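Local coordinates for enolase from the environmental genome shotgun sequencing of the Sargasso Sea (PDB 2QGY), which is of unknown function but belongs to the enolase superfamily, binds magnesium and probably abstracts a proton alpha to a substrate carboxylate, at residues D332-S337 with L343-I348; I138-W143 with E158-K163; S255-F260 with I286-E291. One frame throughout, in Å; residues are numbered along the deposited sequence.

Contact 1. Residues D332-S337 with L343-I348; sequences DYINFS and LPFDII
Ile334 and Leu343 meet through methyl groups: CG2 of Ile334 lies 4.0 Å from CD1 of Leu343, the two side chains running at a slant to each other. The other leucine branch, CD2, is turned to Ser337, whose CB is 4.1 Å away, and in this way the forked end of Leu343 spans one turn of the helix 334-338. Ile334 also uses its second branch. Its CD1 comes up to the edge of the Phe345 ring, near the ring plane, at 4.2 Å from CE1. The branches part because CG2 stands anti to the backbone N while CG1 sits beside it (chi1 -64°), which sends the two methyls to different partners. No hydrogen bond crosses between the segments; the attachment is apolar. It illustrates how a short helix late in the C-terminal, TIM-barrel-like domain is packed against the strand 345-348, which pairs antiparallel with strand 351-354, and against the loop that leads into it. In the next shell, Ser337 is fixed by its own turn: OG lies 2.7 Å from Tyr333 O, and Ser337 N reaches that same oxygen from the opposite face of the carbonyl plane, so one acceptor serves two donors. Ser337 OG is also hydrogen-bonded to Met307 N, and the hydroxyl of Tyr333 to Trp304 NE1 and Lys34 N. The Phe345 side chain also rests on Ala311 and Leu315 of helix 309-320.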
loop_
_atom_site.group_PDB
_atom_site.type_symbol
_atom_site.label_atom_id
_atom_site.label_comp_id
_atom_site.label_asym_id
_atom_site.label_seq_id
_atom_site.Cartn_x
_atom_site.Cartn_y
_atom_site.Cartn_z
ATOM N N ASP A 332 11.905 -23.335 10.994
ATOM C CA ASP A 332 11.383 -23.268 12.372
ATOM C C ASP A 332 9.867 -23.111 12.443
ATOM O O ASP A 332 9.279 -23.257 13.506
ATOM C CB ASP A 332 12.090 -22.208 13.214
ATOM C CG ASP A 332 12.062 -20.812 12.573
ATOM O OD1 ASP A 332 12.469 -20.672 11.394
ATOM O OD2 ASP A 332 11.660 -19.863 13.267
ATOM N N TYR A 333 9.243 -22.783 11.319
ATOM C CA TYR A 333 7.788 -22.704 11.225
ATOM C C TYR A 333 7.150 -24.034 10.809
ATOM O O TYR A 333 5.899 -24.171 10.771
ATOM C CB TYR A 333 7.413 -21.640 10.189
ATOM C CG TYR A 333 7.563 -20.187 10.655
ATOM C CD1 TYR A 333 8.270 -19.846 11.821
ATOM C CD2 TYR A 333 6.986 -19.149 9.915
ATOM C CE1 TYR A 333 8.386 -18.489 12.240
ATOM C CE2 TYR A 333 7.101 -17.817 10.315
ATOM C CZ TYR A 333 7.780 -17.493 11.466
ATOM O OH TYR A 333 7.861 -16.161 11.852
ATOM N N ILE A 334 7.981 -25.022 10.458
ATOM C CA ILE A 334 7.412 -26.271 9.951
ATOM C C ILE A 334 6.630 -27.051 11.021
ATOM O O ILE A 334 5.471 -27.387 10.808
ATOM C CB ILE A 334 8.463 -27.178 9.294
ATOM C CG1 ILE A 334 9.068 -26.500 8.038
ATOM C CG2 ILE A 334 7.849 -28.532 8.958
ATOM C CD1 ILE A 334 8.189 -26.583 6.769
ATOM N N ASN A 335 7.247 -27.348 12.158
ATOM C CA ASN A 335 6.511 -28.148 13.146
ATOM C C ASN A 335 5.434 -27.329 13.839
ATOM O O ASN A 335 4.390 -27.872 14.224
ATOM C CB ASN A 335 7.439 -28.784 14.163
ATOM C CG ASN A 335 8.358 -29.813 13.538
ATOM O OD1 ASN A 335 7.969 -30.566 12.635
ATOM N ND2 ASN A 335 9.586 -29.856 14.019
ATOM N N PHE A 336 5.649 -26.015 13.966
ATOM C CA PHE A 336 4.561 -25.176 14.425
ATOM C C PHE A 336 3.316 -25.354 13.535
ATOM O O PHE A 336 2.189 -25.485 14.025
ATOM C CB PHE A 336 4.916 -23.692 14.460
ATOM C CG PHE A 336 3.762 -22.853 14.893
ATOM C CD1 PHE A 336 3.404 -22.811 16.241
ATOM C CD2 PHE A 336 2.985 -22.164 13.962
ATOM C CE1 PHE A 336 2.330 -22.089 16.651
ATOM C CE2 PHE A 336 1.889 -21.433 14.369
ATOM C CZ PHE A 336 1.551 -21.394 15.719
ATOM N N SER A 337 3.521 -25.280 12.225
ATOM C CA SER A 337 2.419 -25.358 11.272
ATOM C C SER A 337 1.811 -26.762 11.314
ATOM O O SER A 337 0.598 -26.942 11.126
ATOM C CB SER A 337 2.910 -25.028 9.868
ATOM O OG SER A 337 3.429 -23.706 9.807
ATOM N N LEU A 343 0.539 -31.140 6.582
ATOM C CA LEU A 343 1.106 -30.376 5.459
ATOM C C LEU A 343 1.044 -31.120 4.136
ATOM O O LEU A 343 1.319 -32.321 4.092
ATOM C CB LEU A 343 2.556 -29.974 5.741
ATOM C CG LEU A 343 2.825 -29.175 7.012
ATOM C CD1 LEU A 343 4.303 -28.789 7.065
ATOM C CD2 LEU A 343 1.943 -27.940 7.097
ATOM N N PRO A 344 0.677 -30.409 3.045
ATOM C CA PRO A 344 0.498 -31.086 1.750
ATOM C C PRO A 344 1.799 -31.256 0.941
ATOM O O PRO A 344 1.764 -31.426 -0.284
ATOM C CB PRO A 344 -0.473 -30.152 1.031
ATOM C CG PRO A 344 -0.100 -28.809 1.501
ATOM C CD PRO A 344 0.382 -28.964 2.946
ATOM N N PHE A 345 2.936 -31.210 1.618
ATOM C CA PHE A 345 4.215 -31.429 0.976
ATOM C C PHE A 345 5.164 -32.048 1.989
ATOM O O PHE A 345 4.948 -31.938 3.200
ATOM C CB PHE A 345 4.771 -30.087 0.446
ATOM C CG PHE A 345 4.910 -29.033 1.512
ATOM C CD1 PHE A 345 6.084 -28.919 2.257
ATOM C CD2 PHE A 345 3.862 -28.141 1.775
ATOM C CE1 PHE A 345 6.207 -27.934 3.284
ATOM C CE2 PHE A 345 3.986 -27.160 2.779
ATOM C CZ PHE A 345 5.163 -27.063 3.532
ATOM N N ASP A 346 6.217 -32.693 1.480
ATOM C CA ASP A 346 7.309 -33.214 2.279
ATOM C C ASP A 346 8.595 -32.558 1.812
ATOM O O ASP A 346 8.857 -32.523 0.606
ATOM C CB ASP A 346 7.413 -34.718 2.047
ATOM C CG ASP A 346 6.298 -35.477 2.716
ATOM O OD1 ASP A 346 6.324 -35.538 3.960
ATOM O OD2 ASP A 346 5.407 -36.000 2.000
ATOM N N ILE A 347 9.376 -32.016 2.741
ATOM C CA ILE A 347 10.694 -31.472 2.402
ATOM C C ILE A 347 11.626 -32.672 2.459
ATOM O O ILE A 347 11.725 -33.331 3.504
ATOM C CB ILE A 347 11.169 -30.389 3.406
ATOM C CG1 ILE A 347 10.137 -29.229 3.540
ATOM C CG2 ILE A 347 12.651 -29.948 3.105
ATOM C CD1 ILE A 347 9.846 -28.408 2.332
ATOM N N ILE A 348 12.244 -32.994 1.320
ATOM C CA ILE A 348 13.240 -34.080 1.255
ATOM C C ILE A 348 14.563 -33.503 0.731
ATOM O O ILE A 348 14.684 -33.187 -0.448
ATOM C CB ILE A 348 12.746 -35.265 0.373
ATOM C CG1 ILE A 348 11.382 -35.788 0.872
ATOM C CG2 ILE A 348 13.778 -36.407 0.381
ATOM C CD1 ILE A 348 10.695 -36.739 -0.085
#

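Contact 2. Residues I138-W143 with E158-K163; sequences IYATCW and EKFYGK
A buried aromatic contact joins the strand 135-141 to the helix that follows it, with the Phe160 ring reaching from helix 150-162 to the backbone and small side chains of residues 140-142. The ring presents its CD2-CE2 side. Phe160 CD2 lies 3.9 Å from Ala140 CB and Phe160 CE2 3.9 Å from Cys142 CB; Ala140 CB and Cys142 CA both approach obliquely. Thr141 O takes the edge, near the ring plane and 3.5 Å from Phe160 CE2, where the weakly positive rim of an aromatic ring faces a carbonyl oxygen. The geometry belongs to the beta-alpha-beta unit of strand 135-141, helix 150-162 and strand 168-170, the repeating unit of a TIM barrel, in which a helix packs over the strands it connects; Phe160 also touches Ile168 of the next strand. Cys142 adds a sulfur-aromatic contact, its SG being 5.0 Å from the centroid of the Phe160 ring and 38° off the normal. With chi1 -169°, SG extends anti to the backbone N, on the helix side, where the cysteine side chain also meets Tyr153, Gln156 and Ile157. CB of Thr141 points away from the helix, and its OG1 is hydrogen-bonded to Glu328.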
loop_
_atom_site.group_PDB
_atom_site.type_symbol
_atom_site.label_atom_id
_atom_site.label_comp_id
_atom_site.label_asym_id
_atom_site.label_seq_id
_atom_site.Cartn_x
_atom_site.Cartn_y
_atom_site.Cartn_z
ATOM N N ILE A 138 14.044 -25.793 -2.791
ATOM C CA ILE A 138 13.836 -24.828 -1.706
ATOM C C ILE A 138 15.138 -24.355 -1.084
ATOM O O ILE A 138 16.177 -24.982 -1.248
ATOM C CB ILE A 138 12.909 -25.419 -0.585
ATOM C CG1 ILE A 138 13.363 -26.825 -0.158
ATOM C CG2 ILE A 138 11.465 -25.492 -1.062
ATOM C CD1 ILE A 138 14.407 -26.882 0.911
ATOM N N TYR A 139 15.085 -23.247 -0.347
ATOM C CA TYR A 139 16.192 -22.837 0.481
ATOM C C TYR A 139 15.589 -22.412 1.827
ATOM O O TYR A 139 14.388 -22.127 1.914
ATOM C CB TYR A 139 16.980 -21.677 -0.169
ATOM C CG TYR A 139 16.256 -20.337 -0.112
ATOM C CD1 TYR A 139 16.451 -19.463 0.961
ATOM C CD2 TYR A 139 15.352 -19.963 -1.118
ATOM C CE1 TYR A 139 15.744 -18.220 1.043
ATOM C CE2 TYR A 139 14.662 -18.744 -1.065
ATOM C CZ TYR A 139 14.852 -17.887 0.021
ATOM O OH TYR A 139 14.195 -16.682 0.062
ATOM N N ALA A 140 16.424 -22.388 2.854
ATOM C CA ALA A 140 15.993 -22.087 4.204
ATOM C C ALA A 140 16.490 -20.749 4.663
ATOM O O ALA A 140 17.690 -20.415 4.527
ATOM C CB ALA A 140 16.464 -23.176 5.163
ATOM N N THR A 141 15.578 -19.978 5.249
ATOM C CA THR A 141 15.921 -18.677 5.792
ATOM C C THR A 141 16.205 -18.787 7.276
ATOM O O THR A 141 15.438 -19.387 8.017
ATOM C CB THR A 141 14.793 -17.659 5.539
ATOM O OG1 THR A 141 14.706 -17.425 4.137
ATOM C CG2 THR A 141 15.050 -16.347 6.242
ATOM N N CYS A 142 17.350 -18.234 7.682
ATOM C CA CYS A 142 17.782 -18.236 9.089
ATOM C C CYS A 142 17.592 -16.844 9.679
ATOM O O CYS A 142 18.412 -15.944 9.467
ATOM C CB CYS A 142 19.263 -18.579 9.197
ATOM S SG CYS A 142 19.684 -18.888 10.894
ATOM N N TRP A 143 16.496 -16.653 10.397
ATOM C CA TRP A 143 16.191 -15.369 10.962
ATOM C C TRP A 143 15.446 -15.536 12.275
ATOM O O TRP A 143 14.583 -16.407 12.392
ATOM C CB TRP A 143 15.295 -14.589 9.981
ATOM C CG TRP A 143 14.998 -13.200 10.449
ATOM C CD1 TRP A 143 15.736 -12.061 10.200
ATOM C CD2 TRP A 143 13.898 -12.794 11.260
ATOM N NE1 TRP A 143 15.158 -10.978 10.820
ATOM C CE2 TRP A 143 14.015 -11.399 11.459
ATOM C CE3 TRP A 143 12.790 -13.471 11.811
ATOM C CZ2 TRP A 143 13.084 -10.669 12.213
ATOM C CZ3 TRP A 143 11.878 -12.745 12.565
ATOM C CH2 TRP A 143 12.025 -11.362 12.749
ATOM N N GLU A 158 24.526 -24.596 11.405
ATOM C CA GLU A 158 24.953 -26.012 11.391
ATOM C C GLU A 158 23.777 -26.986 11.259
ATOM O O GLU A 158 23.864 -27.991 10.539
ATOM C CB GLU A 158 25.696 -26.365 12.670
ATOM C CG GLU A 158 27.159 -26.047 12.695
ATOM C CD GLU A 158 27.725 -26.242 14.079
ATOM O OE1 GLU A 158 27.284 -27.215 14.757
ATOM O OE2 GLU A 158 28.585 -25.417 14.487
ATOM N N LYS A 159 22.703 -26.690 11.986
ATOM C CA LYS A 159 21.492 -27.500 11.989
ATOM C C LYS A 159 20.907 -27.538 10.579
ATOM O O LYS A 159 20.698 -28.601 10.023
ATOM C CB LYS A 159 20.494 -26.927 13.000
ATOM C CG LYS A 159 19.210 -27.727 13.169
ATOM C CD LYS A 159 18.141 -26.944 13.964
ATOM C CE LYS A 159 18.436 -26.893 15.473
ATOM N NZ LYS A 159 17.490 -26.000 16.251
ATOM N N PHE A 160 20.644 -26.361 10.010
ATOM C CA PHE A 160 20.189 -26.243 8.627
ATOM C C PHE A 160 21.116 -26.980 7.625
ATOM O O PHE A 160 20.655 -27.676 6.726
ATOM C CB PHE A 160 20.087 -24.751 8.241
ATOM C CG PHE A 160 18.924 -23.995 8.903
ATOM C CD1 PHE A 160 18.193 -24.542 9.961
ATOM C CD2 PHE A 160 18.557 -22.733 8.435
ATOM C CE1 PHE A 160 17.150 -23.846 10.565
ATOM C CE2 PHE A 160 17.505 -22.021 9.032
ATOM C CZ PHE A 160 16.788 -22.584 10.092
ATOM N N TYR A 161 22.419 -26.791 7.763
ATOM C CA TYR A 161 23.394 -27.483 6.900
ATOM C C TYR A 161 23.119 -28.995 6.911
ATOM O O TYR A 161 22.931 -29.612 5.858
ATOM C CB TYR A 161 24.834 -27.141 7.338
ATOM C CG TYR A 161 25.908 -28.024 6.734
ATOM C CD1 TYR A 161 26.309 -27.858 5.412
ATOM C CD2 TYR A 161 26.535 -29.022 7.497
ATOM C CE1 TYR A 161 27.290 -28.663 4.845
ATOM C CE2 TYR A 161 27.524 -29.844 6.937
ATOM C CZ TYR A 161 27.902 -29.648 5.611
ATOM O OH TYR A 161 28.880 -30.446 5.039
ATOM N N GLY A 162 23.040 -29.563 8.112
ATOM C CA GLY A 162 22.691 -30.976 8.298
ATOM C C GLY A 162 21.466 -31.438 7.537
ATOM O O GLY A 162 21.354 -32.614 7.179
ATOM N N LYS A 163 20.558 -30.500 7.248
ATOM C CA LYS A 163 19.273 -30.845 6.663
ATOM C C LYS A 163 19.308 -30.901 5.142
ATOM O O LYS A 163 18.360 -31.345 4.521
ATOM C CB LYS A 163 18.187 -29.871 7.146
ATOM C CG LYS A 163 17.975 -29.840 8.659
ATOM C CD LYS A 163 17.427 -31.159 9.208
ATOM C CE LYS A 163 16.135 -31.590 8.519
ATOM N NZ LYS A 163 16.104 -33.073 8.282
#

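Contact 3. Residues S255-F260 with I286-E291; sequences SGLVHF and IEISNE
The backbones of helices 257-265 and 282-294 come closest, within the segments 255-260 and 286-291, at Leu257 and Ile288, whose CA atoms are 6.7 Å apart, and no hydrogen bond links the two segments. The contact is carried by side chains, and Ile288 supplies the largest single share. Its CD1 is modelled 3.3 Å from Phe260 CB, unusually short for two carbons, so the exact value is doubtful; the isoleucine meets the root of the phenylalanine and not the middle of its ring. The two side chains cross at about a right angle. The torsion of Ile288 explains the reach: CG1 extends anti to the backbone N (chi1 -156°), which carries CD1 across to the other helix and puts CG2 between the backbone N and the carbonyl carbon. Leu257 covers the neighbouring position. Its CD2 touches Glu287 CG at 4.0 Å and lies 4.3 Å from Ile288 CB, bridging two consecutive residues of the opposing helix. Glu287 offers only the aliphatic part of its chain here; the chain bends at chi2 (49°), and its carboxylate leads away from Leu257. One face of the Phe260 ring is covered by His259 CD2, 4.3 Å above the ring plane, while Gly256 O, from the N-cap residue of the helix, lies in plane at its edge. Such lateral contact between successive outer helices is expected of a TIM-barrel-like domain. Beyond the pair, Phe260 meets Phe272 of strand 271-272 edge-to-face, Glu291 forms a salt bridge with Arg261 of helix 257-265, and Ile286 faces helix 309-320 through Val317 and Ser320.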
loop_
_atom_site.group_PDB
_atom_site.type_symbol
_atom_site.label_atom_id
_atom_site.label_comp_id
_atom_site.label_asym_id
_atom_site.label_seq_id
_atom_site.Cartn_x
_atom_site.Cartn_y
_atom_site.Cartn_z
ATOM N N SER A 255 3.939 -4.622 -4.285
ATOM C CA SER A 255 2.871 -5.419 -4.885
ATOM C C SER A 255 2.369 -4.712 -6.117
ATOM O O SER A 255 2.666 -3.530 -6.336
ATOM C CB SER A 255 1.697 -5.686 -3.895
ATOM O OG SER A 255 1.144 -4.453 -3.418
ATOM N N GLY A 256 1.615 -5.433 -6.932
ATOM C CA GLY A 256 1.022 -4.848 -8.111
ATOM C C GLY A 256 1.877 -5.068 -9.344
ATOM O O GLY A 256 3.115 -5.094 -9.283
ATOM N N LEU A 257 1.228 -5.173 -10.489
ATOM C CA LEU A 257 1.972 -5.431 -11.725
ATOM C C LEU A 257 2.842 -4.258 -12.159
ATOM O O LEU A 257 3.919 -4.455 -12.686
ATOM C CB LEU A 257 1.016 -5.768 -12.852
ATOM C CG LEU A 257 0.290 -7.105 -12.762
ATOM C CD1 LEU A 257 -0.797 -7.166 -13.829
ATOM C CD2 LEU A 257 1.287 -8.257 -12.921
ATOM N N VAL A 258 2.360 -3.031 -11.942
ATOM C CA VAL A 258 3.017 -1.850 -12.512
ATOM C C VAL A 258 4.439 -1.676 -11.990
ATOM O O VAL A 258 5.347 -1.449 -12.794
ATOM C CB VAL A 258 2.189 -0.574 -12.257
ATOM C CG1 VAL A 258 2.925 0.663 -12.804
ATOM C CG2 VAL A 258 0.799 -0.718 -12.909
ATOM N N HIS A 259 4.640 -1.801 -10.672
ATOM C CA HIS A 259 5.999 -1.644 -10.121
ATOM C C HIS A 259 6.928 -2.699 -10.745
ATOM O O HIS A 259 8.058 -2.383 -11.146
ATOM C CB HIS A 259 5.984 -1.762 -8.599
ATOM C CG HIS A 259 7.355 -1.790 -7.984
ATOM N ND1 HIS A 259 8.174 -0.684 -7.936
ATOM C CD2 HIS A 259 8.079 -2.817 -7.489
ATOM C CE1 HIS A 259 9.313 -1.012 -7.357
ATOM N NE2 HIS A 259 9.289 -2.307 -7.089
ATOM N N PHE A 260 6.466 -3.944 -10.820
ATOM C CA PHE A 260 7.336 -5.000 -11.385
ATOM C C PHE A 260 7.615 -4.814 -12.868
ATOM O O PHE A 260 8.743 -5.092 -13.318
ATOM C CB PHE A 260 6.839 -6.411 -11.039
ATOM C CG PHE A 260 6.945 -6.734 -9.549
ATOM C CD1 PHE A 260 8.127 -7.232 -9.013
ATOM C CD2 PHE A 260 5.900 -6.408 -8.683
ATOM C CE1 PHE A 260 8.260 -7.479 -7.640
ATOM C CE2 PHE A 260 6.013 -6.649 -7.308
ATOM C CZ PHE A 260 7.193 -7.171 -6.785
ATOM N N ILE A 286 1.719 -15.072 -11.463
ATOM C CA ILE A 286 1.932 -15.790 -12.727
ATOM C C ILE A 286 2.168 -14.852 -13.917
ATOM O O ILE A 286 3.033 -15.126 -14.745
ATOM C CB ILE A 286 0.750 -16.739 -13.025
ATOM C CG1 ILE A 286 0.661 -17.875 -11.988
ATOM C CG2 ILE A 286 0.846 -17.292 -14.442
ATOM C CD1 ILE A 286 1.845 -18.838 -11.973
ATOM N N GLU A 287 1.408 -13.761 -14.001
ATOM C CA GLU A 287 1.582 -12.779 -15.070
ATOM C C GLU A 287 2.980 -12.162 -15.027
ATOM O O GLU A 287 3.655 -12.067 -16.051
ATOM C CB GLU A 287 0.529 -11.676 -14.967
ATOM C CG GLU A 287 0.577 -10.645 -16.113
ATOM C CD GLU A 287 0.640 -11.294 -17.501
ATOM O OE1 GLU A 287 -0.202 -12.186 -17.786
ATOM O OE2 GLU A 287 1.514 -10.894 -18.321
ATOM N N ILE A 288 3.411 -11.755 -13.840
ATOM C CA ILE A 288 4.751 -11.193 -13.711
ATOM C C ILE A 288 5.856 -12.243 -13.915
ATOM O O ILE A 288 6.914 -11.922 -14.452
ATOM C CB ILE A 288 4.940 -10.391 -12.416
ATOM C CG1 ILE A 288 6.064 -9.371 -12.615
ATOM C CG2 ILE A 288 5.222 -11.298 -11.217
ATOM C CD1 ILE A 288 5.614 -8.176 -13.567
ATOM N N SER A 289 5.610 -13.497 -13.547
ATOM C CA SER A 289 6.589 -14.561 -13.783
ATOM C C SER A 289 6.834 -14.713 -15.283
ATOM O O SER A 289 7.968 -14.818 -15.751
ATOM C CB SER A 289 6.121 -15.886 -13.173
ATOM O OG SER A 289 6.101 -15.809 -11.757
ATOM N N ASN A 290 5.758 -14.648 -16.049
ATOM C CA ASN A 290 5.842 -14.840 -17.509
ATOM C C ASN A 290 6.597 -13.678 -18.167
ATOM O O ASN A 290 7.518 -13.887 -18.979
ATOM C CB ASN A 290 4.419 -14.977 -18.081
ATOM C CG ASN A 290 3.728 -16.281 -17.662
ATOM O OD1 ASN A 290 2.513 -16.457 -17.910
ATOM N ND2 ASN A 290 4.475 -17.204 -17.042
ATOM N N GLU A 291 6.242 -12.449 -17.797
ATOM C CA GLU A 291 6.970 -11.288 -18.308
ATOM C C GLU A 291 8.436 -11.312 -17.893
ATOM O O GLU A 291 9.315 -11.001 -18.706
ATOM C CB GLU A 291 6.287 -9.979 -17.880
ATOM C CG GLU A 291 4.854 -9.889 -18.398
ATOM C CD GLU A 291 4.118 -8.653 -17.937
ATOM O OE1 GLU A 291 4.770 -7.647 -17.588
ATOM O OE2 GLU A 291 2.858 -8.684 -17.936
#

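Contacts 1 and 2 are neighbours, with centres 13 Å apart, and they touch where Ile347 CG2 meets Ile138 CD1 at 4.2 Å; both reach the same mixed sheet. Contact 3 stands apart, about 28 Å from contact 1 and 29 Å from contact 2 between centres, on the opposite side of the chain's centre from both. The magnesium ion, bound by Asp200, Glu226 and Glu252, lies nearer to the Thr141 side chain of contact 2 (about 7 Å) than to the Phe260 side chain of contact 3 (about 12 Å). Along the sequence the order is 2, 3, 1, with each contact closing before the next opens.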